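Local structure of salmonella plasmid virulence: SpvB (Salmonella typhimurium, 6P0X) at residues A[52-57]-A[74-79]; A[105-110]-A[128-133]; A[307-312]-A[325-330]. The protein is the N-terminal domain of a plasmid-encoded Salmonella toxin that probably ADP-ribosylates actin on arginine using NAD(+), blocking filament assembly. All coordinates share one frame; numbering follows the deposited sequence.

Contact 1: A[52-57]-A[74-79]. With AKR (acrylic acid), chain D.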
loop_
_atom_site.group_PDB
_atom_site.type_symbol
_atom_site.label_atom_id
_atom_site.label_comp_id
_atom_site.label_asym_id
_atom_site.label_seq_id
_atom_site.Cartn_x
_atom_site.Cartn_y
_atom_site.Cartn_z
ATOM N N ALA A 52 -3.380 -1.323 7.177
ATOM C CA ALA A 52 -2.631 -0.478 6.265
ATOM C C ALA A 52 -1.221 -1.022 6.081
ATOM O O ALA A 52 -0.651 -1.645 6.983
ATOM C CB ALA A 52 -2.570 0.968 6.771
ATOM N N THR A 53 -0.663 -0.778 4.901
ATOM C CA THR A 53 0.707 -1.161 4.618
ATOM C C THR A 53 1.656 -0.048 5.058
ATOM O O THR A 53 1.247 1.083 5.336
ATOM C CB THR A 53 0.892 -1.460 3.126
ATOM O OG1 THR A 53 0.592 -0.287 2.356
ATOM C CG2 THR A 53 -0.022 -2.600 2.684
ATOM N N MET A 54 2.940 -0.386 5.123
ATOM C CA MET A 54 3.958 0.585 5.491
ATOM C C MET A 54 4.011 1.715 4.468
ATOM O O MET A 54 3.757 1.517 3.276
ATOM C CB MET A 54 5.319 -0.104 5.593
ATOM C CG MET A 54 6.463 0.800 5.998
ATOM S SD MET A 54 7.960 -0.147 6.316
ATOM C CE MET A 54 8.389 -0.649 4.650
ATOM N N SER A 55 4.339 2.917 4.943
ATOM C CA SER A 55 4.385 4.077 4.066
ATOM C C SER A 55 5.331 5.129 4.625
ATOM O O SER A 55 5.656 5.143 5.816
ATOM C CB SER A 55 2.994 4.690 3.873
ATOM O OG SER A 55 2.542 5.285 5.076
ATOM N N ILE A 56 5.770 6.012 3.736
ATOM C CA ILE A 56 6.382 7.285 4.106
ATOM C C ILE A 56 5.347 8.369 3.834
ATOM O O ILE A 56 4.613 8.296 2.843
ATOM C CB ILE A 56 7.685 7.539 3.323
ATOM C CG1 ILE A 56 8.679 6.388 3.515
ATOM C CG2 ILE A 56 8.321 8.849 3.744
ATOM C CD1 ILE A 56 9.013 6.083 4.964
ATOM N N ALA A 57 5.263 9.367 4.709
ATOM C CA ALA A 57 4.207 10.360 4.583
ATOM C C ALA A 57 4.725 11.753 4.902
ATOM O O ALA A 57 5.689 11.923 5.653
ATOM C CB ALA A 57 3.018 10.036 5.500
ATOM N N LEU A 74 7.399 11.921 7.580
ATOM C CA LEU A 74 7.227 10.960 8.659
ATOM C C LEU A 74 7.710 9.590 8.205
ATOM O O LEU A 74 7.419 9.160 7.083
ATOM C CB LEU A 74 5.764 10.871 9.104
ATOM C CG LEU A 74 5.107 12.166 9.582
ATOM C CD1 LEU A 74 3.612 11.964 9.801
ATOM C CD2 LEU A 74 5.780 12.661 10.852
ATOM N N GLY A 75 8.449 8.908 9.077
ATOM C CA GLY A 75 9.016 7.624 8.748
ATOM C C GLY A 75 8.005 6.499 8.842
ATOM O O GLY A 75 6.808 6.723 9.045
ATOM N N PRO A 76 8.482 5.257 8.721
ATOM C CA PRO A 76 7.557 4.108 8.697
ATOM C C PRO A 76 6.703 3.968 9.945
ATOM O O PRO A 76 5.609 3.398 9.871
ATOM C CB PRO A 76 8.498 2.905 8.530
ATOM C CG PRO A 76 9.754 3.474 7.959
ATOM C CD PRO A 76 9.884 4.848 8.535
ATOM N N ASP A 77 7.172 4.445 11.095
ATOM C CA ASP A 77 6.398 4.379 12.328
ATOM C C ASP A 77 5.822 5.734 12.727
ATOM O O ASP A 77 5.467 5.934 13.892
ATOM C CB ASP A 77 7.256 3.797 13.449
ATOM C CG ASP A 77 7.654 2.361 13.179
ATOM O OD1 ASP A 77 6.759 1.488 13.175
ATOM O OD2 ASP A 77 8.854 2.108 12.942
ATOM N N GLY A 78 5.708 6.663 11.781
ATOM C CA GLY A 78 5.181 7.978 12.065
ATOM C C GLY A 78 6.149 8.943 12.717
ATOM O O GLY A 78 5.734 10.053 13.076
ATOM N N GLU A 79 7.416 8.564 12.889
ATOM C CA GLU A 79 8.373 9.433 13.563
ATOM C C GLU A 79 8.746 10.608 12.668
ATOM O O GLU A 79 8.859 10.469 11.447
ATOM C CB GLU A 79 9.627 8.648 13.955
ATOM C CG GLU A 79 10.506 8.216 12.781
ATOM C CD GLU A 79 10.061 6.908 12.140
ATOM O OE1 GLU A 79 8.839 6.653 12.069
ATOM O OE2 GLU A 79 10.942 6.136 11.701
HETATM C CA AKR D . -3.445 2.202 1.311
HETATM C CB AKR D . -3.944 3.406 1.472
HETATM C C AKR D . -3.031 1.386 2.534
HETATM O O AKR D . -1.985 1.687 3.173
HETATM O OXT AKR D . -3.742 0.414 2.900
HETATM O O HOH W 1 3.941 3.076 7.895
HETATM O O HOH W 2 4.508 7.345 7.531
#
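Met54 and Ile56 both reach Pro76 and lie alongside it. In Met54, CG is anti to the backbone N (chi1 -179°) and the chain runs on extended to SD, which rests 3.8 Å from Pro76 CB; the bend at chi3 turns only the methyl CE. Ile56 uses its longer branch: CD1 touches Pro76 CD at 3.9 Å, while CG2 turns to the carbonyl O of Leu74. A proline suits this corner because its phi of about -60° fits position i+1 of the turn and its ring gives both neighbours an apolar flank. The arrangement is a short antiparallel pairing that runs out into a type I turn, Gly75 to Gly78, where Gly78 takes a positive phi. Ala57 and Leu74 form the hydrogen-bonded pair, Leu74 N giving the shorter bond to Ala57 O (2.6 Å). Where the chains diverge, a water accepts from Ser55 N and donates to Pro76 O at 2.6 Å. Trp137 and Leu149 touch Ile56, and Leu139 touches Met54 and Pro76. On the N-terminal side, Thr53 N donates to O of a pocket-bound acrylic acid at 3.3 Å; the Thr53 hydroxyl is hydrogen-bonded to Tyr186.

Contact 2: A[105-110]-A[128-133]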
loop_
_atom_site.group_PDB
_atom_site.type_symbol
_atom_site.label_atom_id
_atom_site.label_comp_id
_atom_site.label_asym_id
_atom_site.label_seq_id
_atom_site.Cartn_x
_atom_site.Cartn_y
_atom_site.Cartn_z
ATOM N N PRO A 105 17.964 5.030 -16.552
ATOM C CA PRO A 105 17.913 5.999 -17.661
ATOM C C PRO A 105 18.219 7.420 -17.222
ATOM O O PRO A 105 18.704 8.222 -18.030
ATOM C CB PRO A 105 16.473 5.889 -18.186
ATOM C CG PRO A 105 15.806 4.812 -17.417
ATOM C CD PRO A 105 16.749 4.204 -16.442
ATOM N N GLN A 106 17.919 7.762 -15.971
ATOM C CA GLN A 106 18.156 9.094 -15.441
ATOM C C GLN A 106 18.894 8.980 -14.116
ATOM O O GLN A 106 18.823 7.961 -13.427
ATOM C CB GLN A 106 16.839 9.868 -15.237
ATOM C CG GLN A 106 16.034 9.379 -14.036
ATOM C CD GLN A 106 14.771 10.185 -13.778
ATOM O OE1 GLN A 106 14.761 11.409 -13.901
ATOM N NE2 GLN A 106 13.700 9.497 -13.405
ATOM N N SER A 107 19.614 10.036 -13.764
ATOM C CA SER A 107 20.247 10.088 -12.457
ATOM C C SER A 107 19.259 10.611 -11.416
ATOM O O SER A 107 18.223 11.199 -11.740
ATOM C CB SER A 107 21.504 10.957 -12.494
ATOM O OG SER A 107 21.174 12.317 -12.709
ATOM N N TYR A 108 19.586 10.372 -10.148
ATOM C CA TYR A 108 18.706 10.684 -9.033
ATOM C C TYR A 108 19.451 11.487 -7.978
ATOM O O TYR A 108 20.596 11.178 -7.641
ATOM C CB TYR A 108 18.146 9.404 -8.390
ATOM C CG TYR A 108 17.099 8.707 -9.225
ATOM C CD1 TYR A 108 17.461 7.789 -10.202
ATOM C CD2 TYR A 108 15.750 8.965 -9.036
ATOM C CE1 TYR A 108 16.508 7.148 -10.970
ATOM C CE2 TYR A 108 14.787 8.332 -9.801
ATOM C CZ TYR A 108 15.172 7.425 -10.767
ATOM O OH TYR A 108 14.220 6.791 -11.532
ATOM N N THR A 109 18.796 12.526 -7.469
ATOM C CA THR A 109 19.237 13.181 -6.245
ATOM C C THR A 109 18.701 12.377 -5.068
ATOM O O THR A 109 17.483 12.194 -4.936
ATOM C CB THR A 109 18.744 14.626 -6.189
ATOM O OG1 THR A 109 19.313 15.371 -7.274
ATOM C CG2 THR A 109 19.141 15.272 -4.870
ATOM N N VAL A 110 19.605 11.865 -4.236
ATOM C CA VAL A 110 19.257 10.947 -3.158
ATOM C C VAL A 110 19.618 11.606 -1.838
ATOM O O VAL A 110 20.793 11.907 -1.588
ATOM C CB VAL A 110 19.972 9.596 -3.312
ATOM C CG1 VAL A 110 19.614 8.671 -2.157
ATOM C CG2 VAL A 110 19.611 8.968 -4.652
ATOM N N VAL A 128 14.825 11.465 -5.974
ATOM C CA VAL A 128 14.136 12.357 -6.901
ATOM C C VAL A 128 14.837 12.284 -8.251
ATOM O O VAL A 128 16.050 12.509 -8.338
ATOM C CB VAL A 128 14.100 13.806 -6.376
ATOM C CG1 VAL A 128 13.353 14.713 -7.352
ATOM C CG2 VAL A 128 13.457 13.857 -4.996
ATOM N N GLY A 129 14.074 11.987 -9.299
ATOM C CA GLY A 129 14.654 11.882 -10.629
ATOM C C GLY A 129 15.121 13.237 -11.128
ATOM O O GLY A 129 14.363 14.213 -11.126
ATOM N N ASN A 130 16.378 13.300 -11.574
ATOM C CA ASN A 130 16.931 14.552 -12.078
ATOM C C ASN A 130 16.361 14.945 -13.436
ATOM O O ASN A 130 16.523 16.100 -13.848
ATOM C CB ASN A 130 18.458 14.458 -12.156
ATOM C CG ASN A 130 19.118 14.503 -10.784
ATOM O OD1 ASN A 130 18.615 15.141 -9.858
ATOM N ND2 ASN A 130 20.254 13.823 -10.651
ATOM N N SER A 131 15.700 14.028 -14.142
ATOM C CA SER A 131 15.212 14.316 -15.484
ATOM C C SER A 131 13.702 14.477 -15.574
ATOM O O SER A 131 13.230 15.257 -16.403
ATOM C CB SER A 131 15.650 13.212 -16.457
ATOM O OG SER A 131 15.311 13.542 -17.792
ATOM N N ASN A 132 12.927 13.777 -14.742
ATOM C CA ASN A 132 11.480 13.907 -14.782
ATOM C C ASN A 132 10.869 14.211 -13.421
ATOM O O ASN A 132 9.649 14.369 -13.332
ATOM C CB ASN A 132 10.833 12.643 -15.380
ATOM C CG ASN A 132 11.112 11.380 -14.572
ATOM O OD1 ASN A 132 11.496 11.433 -13.405
ATOM N ND2 ASN A 132 10.909 10.228 -15.203
ATOM N N GLY A 133 11.673 14.283 -12.363
ATOM C CA GLY A 133 11.177 14.609 -11.047
ATOM C C GLY A 133 10.451 13.496 -10.325
ATOM O O GLY A 133 9.983 13.721 -9.202
HETATM O O HOH W 3 21.792 14.823 -8.361
#
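Gln106 and Asn132 cross at about a right angle, their amide planes 87° apart. Gln106 CG sits between the backbone N and the carbonyl carbon (chi1 74°), and from there the extended chain carries the amide over Gly129 to the turn. OE1 accepts from two successive backbone amides, Ser131 N at 2.8 Å in the carbonyl plane and Asn132 N at 3.1 Å. NE2 donates to Asn132 OD1 at 2.9 Å, within its own amide plane but above that of Asn132. Glycine suits position 129, since a CB there would collide with NE2; the Tyr108 ring also comes close, its CD2 3.5 Å from Gly129 N.

Asn130, too, crosses its partner Thr109 at about a right angle. Its two amide ends serve different residues: ND2 gives Ser107 OG a nearly straight bond of 2.7 Å (174°), and OD1 accepts from Thr109 OG1 on a lone pair, also at 2.7 Å. A water joins Thr109 OG1 to Asn130 ND2. These groups finish the hairpin of strands 107-115 and 123-129 at its open end, where Thr109 and Val128 form the last hydrogen-bonded backbone pair and Asn130 N still reaches Ser107 O. Phe104 and Phe136 meet the Tyr108 ring. Amides and hydroxyls continue the bonding past that pair; neutral and able both to donate and accept, they probably steady the turn without placing net charge at the surface.

Contact 3: A[307-312]-A[325-330]. With AKR (acrylic acid), chain E.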
loop_
_atom_site.group_PDB
_atom_site.type_symbol
_atom_site.label_atom_id
_atom_site.label_comp_id
_atom_site.label_asym_id
_atom_site.label_seq_id
_atom_site.Cartn_x
_atom_site.Cartn_y
_atom_site.Cartn_z
ATOM N N SER A 307 -8.410 -20.005 0.933
ATOM C CA SER A 307 -9.055 -19.472 2.123
ATOM C C SER A 307 -9.757 -18.167 1.774
ATOM O O SER A 307 -9.258 -17.384 0.957
ATOM C CB SER A 307 -8.038 -19.262 3.251
ATOM O OG SER A 307 -8.685 -19.054 4.490
ATOM N N ARG A 308 -10.920 -17.944 2.393
ATOM C CA ARG A 308 -11.731 -16.756 2.140
ATOM C C ARG A 308 -12.141 -16.152 3.476
ATOM O O ARG A 308 -12.999 -16.704 4.166
ATOM C CB ARG A 308 -12.968 -17.111 1.310
ATOM C CG ARG A 308 -13.970 -15.976 1.149
ATOM C CD ARG A 308 -15.188 -16.433 0.371
ATOM N NE ARG A 308 -15.961 -15.301 -0.132
ATOM C CZ ARG A 308 -17.140 -15.410 -0.738
ATOM N NH1 ARG A 308 -17.687 -16.602 -0.922
ATOM N NH2 ARG A 308 -17.773 -14.325 -1.163
ATOM N N LEU A 309 -11.553 -15.016 3.840
ATOM C CA LEU A 309 -11.988 -14.278 5.017
ATOM C C LEU A 309 -13.104 -13.340 4.578
ATOM O O LEU A 309 -12.859 -12.366 3.857
ATOM C CB LEU A 309 -10.828 -13.510 5.646
ATOM C CG LEU A 309 -11.203 -12.523 6.757
ATOM C CD1 LEU A 309 -11.847 -13.240 7.935
ATOM C CD2 LEU A 309 -9.995 -11.709 7.213
ATOM N N LEU A 310 -14.324 -13.642 5.010
ATOM C CA LEU A 310 -15.513 -12.880 4.666
ATOM C C LEU A 310 -15.890 -11.991 5.837
ATOM O O LEU A 310 -16.003 -12.463 6.980
ATOM C CB LEU A 310 -16.682 -13.799 4.307
ATOM C CG LEU A 310 -17.892 -13.091 3.685
ATOM C CD1 LEU A 310 -17.488 -12.242 2.484
ATOM C CD2 LEU A 310 -18.976 -14.097 3.304
ATOM N N LEU A 311 -16.067 -10.707 5.539
ATOM C CA LEU A 311 -16.381 -9.672 6.509
ATOM C C LEU A 311 -17.831 -9.248 6.332
ATOM O O LEU A 311 -18.283 -9.020 5.206
ATOM C CB LEU A 311 -15.456 -8.469 6.325
ATOM C CG LEU A 311 -13.955 -8.765 6.247
ATOM C CD1 LEU A 311 -13.177 -7.519 5.845
ATOM C CD2 LEU A 311 -13.428 -9.333 7.559
ATOM N N GLU A 312 -18.559 -9.164 7.438
ATOM C CA GLU A 312 -19.931 -8.681 7.458
ATOM C C GLU A 312 -19.968 -7.352 8.196
ATOM O O GLU A 312 -19.416 -7.238 9.303
ATOM C CB GLU A 312 -20.861 -9.691 8.134
ATOM C CG GLU A 312 -20.820 -11.085 7.532
ATOM C CD GLU A 312 -21.769 -12.043 8.225
ATOM O OE1 GLU A 312 -22.938 -11.663 8.452
ATOM O OE2 GLU A 312 -21.346 -13.174 8.544
ATOM N N ALA A 325 -16.959 -11.757 11.126
ATOM C CA ALA A 325 -15.918 -12.227 10.225
ATOM C C ALA A 325 -15.773 -13.733 10.376
ATOM O O ALA A 325 -15.898 -14.264 11.483
ATOM C CB ALA A 325 -14.581 -11.536 10.501
ATOM N N ARG A 326 -15.509 -14.414 9.261
ATOM C CA ARG A 326 -15.218 -15.846 9.319
ATOM C C ARG A 326 -14.469 -16.271 8.066
ATOM O O ARG A 326 -14.564 -15.624 7.023
ATOM C CB ARG A 326 -16.493 -16.678 9.484
ATOM C CG ARG A 326 -17.680 -16.112 8.747
ATOM C CD ARG A 326 -18.241 -17.094 7.752
ATOM N NE ARG A 326 -19.400 -16.535 7.069
ATOM C CZ ARG A 326 -20.298 -17.255 6.406
ATOM N NH1 ARG A 326 -20.176 -18.574 6.341
ATOM N NH2 ARG A 326 -21.323 -16.656 5.815
ATOM N N THR A 327 -13.730 -17.378 8.172
ATOM C CA THR A 327 -12.917 -17.878 7.066
ATOM C C THR A 327 -13.554 -19.149 6.517
ATOM O O THR A 327 -13.599 -20.179 7.199
ATOM C CB THR A 327 -11.478 -18.142 7.501
ATOM O OG1 THR A 327 -11.470 -19.055 8.605
ATOM C CG2 THR A 327 -10.792 -16.847 7.896
ATOM N N LEU A 328 -14.035 -19.066 5.282
ATOM C CA LEU A 328 -14.617 -20.182 4.558
ATOM C C LEU A 328 -13.590 -20.876 3.667
ATOM O O LEU A 328 -12.617 -20.269 3.197
ATOM C CB LEU A 328 -15.796 -19.713 3.699
ATOM C CG LEU A 328 -16.950 -18.944 4.352
ATOM C CD1 LEU A 328 -16.662 -17.449 4.367
ATOM C CD2 LEU A 328 -18.280 -19.223 3.656
ATOM N N ALA A 329 -13.814 -22.177 3.468
ATOM C CA ALA A 329 -13.081 -23.018 2.531
ATOM C C ALA A 329 -14.090 -23.703 1.615
ATOM O O ALA A 329 -15.199 -24.037 2.039
ATOM C CB ALA A 329 -12.219 -24.064 3.246
ATOM N N TYR A 330 -13.705 -23.928 0.355
ATOM C CA TYR A 330 -14.594 -24.517 -0.656
ATOM C C TYR A 330 -13.878 -25.733 -1.249
ATOM O O TYR A 330 -13.241 -25.651 -2.299
ATOM C CB TYR A 330 -14.935 -23.498 -1.747
ATOM C CG TYR A 330 -15.722 -22.306 -1.258
ATOM C CD1 TYR A 330 -15.083 -21.245 -0.631
ATOM C CD2 TYR A 330 -17.095 -22.222 -1.456
ATOM C CE1 TYR A 330 -15.788 -20.148 -0.183
ATOM C CE2 TYR A 330 -17.811 -21.123 -1.016
ATOM C CZ TYR A 330 -17.154 -20.088 -0.379
ATOM O OH TYR A 330 -17.863 -18.990 0.063
HETATM C CA AKR E . -24.068 -13.672 12.133
HETATM C CB AKR E . -24.728 -14.076 13.201
HETATM C C AKR E . -23.560 -14.687 11.110
HETATM O O AKR E . -22.327 -14.803 10.880
HETATM O OXT AKR E . -24.381 -15.416 10.494
#
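Leu309 lies across from Thr327, CD1 meeting the threonine CG2 at 3.8 Å, and Leu311 CD2 touches the CB of Ala325 on the same face. On the other face Leu310 CB packs against Leu328 CD1 at 3.7 Å. This is the close part of the antiparallel hairpin of strands 304-314 and 321-328: Arg308 with Leu328 and Leu310 with Arg326 are hydrogen-bonded pairs. Leucines suit these buried places: Leu18 touches Leu311 and Ala325, and Leu20 touches Leu309, while Leu310 touches Gln288 on the other face. Arg308 is buried too, its chain extended from CG to NE. NH1 donates to Tyr330 OH at 2.6 Å in a bent bond (131°), to be read with caution since Tyr330 is poorly ordered; that hydroxyl is also bonded to Pro252 O.

The solvent side is looser. Thr327 is exposed, and Arg326 NE and Glu312 OE2 are 4.2 Å apart, too far for a salt bridge, though the opposite charges may still attract. Glu312 OE2 is 3.0 Å from O of a bound acrylic acid. The partners named for Arg308, Gln288 OE1 to NE and Asp251 O and Tyr330 OH to NH1, are neutral oxygens, whose dipoles would probably help stabilise its buried charge.

Overall arrangement
Contacts 1, 2 and 3 follow one another along the chain, each closing before the next opens. They lie in a domain whose regular structure is almost all antiparallel strand, joined by much loop. Contact 1 is nearest the middle, its centre about 11 Å from that of the chain; contacts 2 and 3 stand on opposite sides, their centres about 45 Å apart. None touches another: nearest atoms are about 11 Å apart between contacts 1 and 2 and about 12 Å between contacts 1 and 3. Contacts 2 and 3 are each within a hairpin, whereas contact 1 pairs strand 55-58, which also adjoins strand 165-175, with strand 73-74. Hairpins and such longer-range pairs together make up the domain.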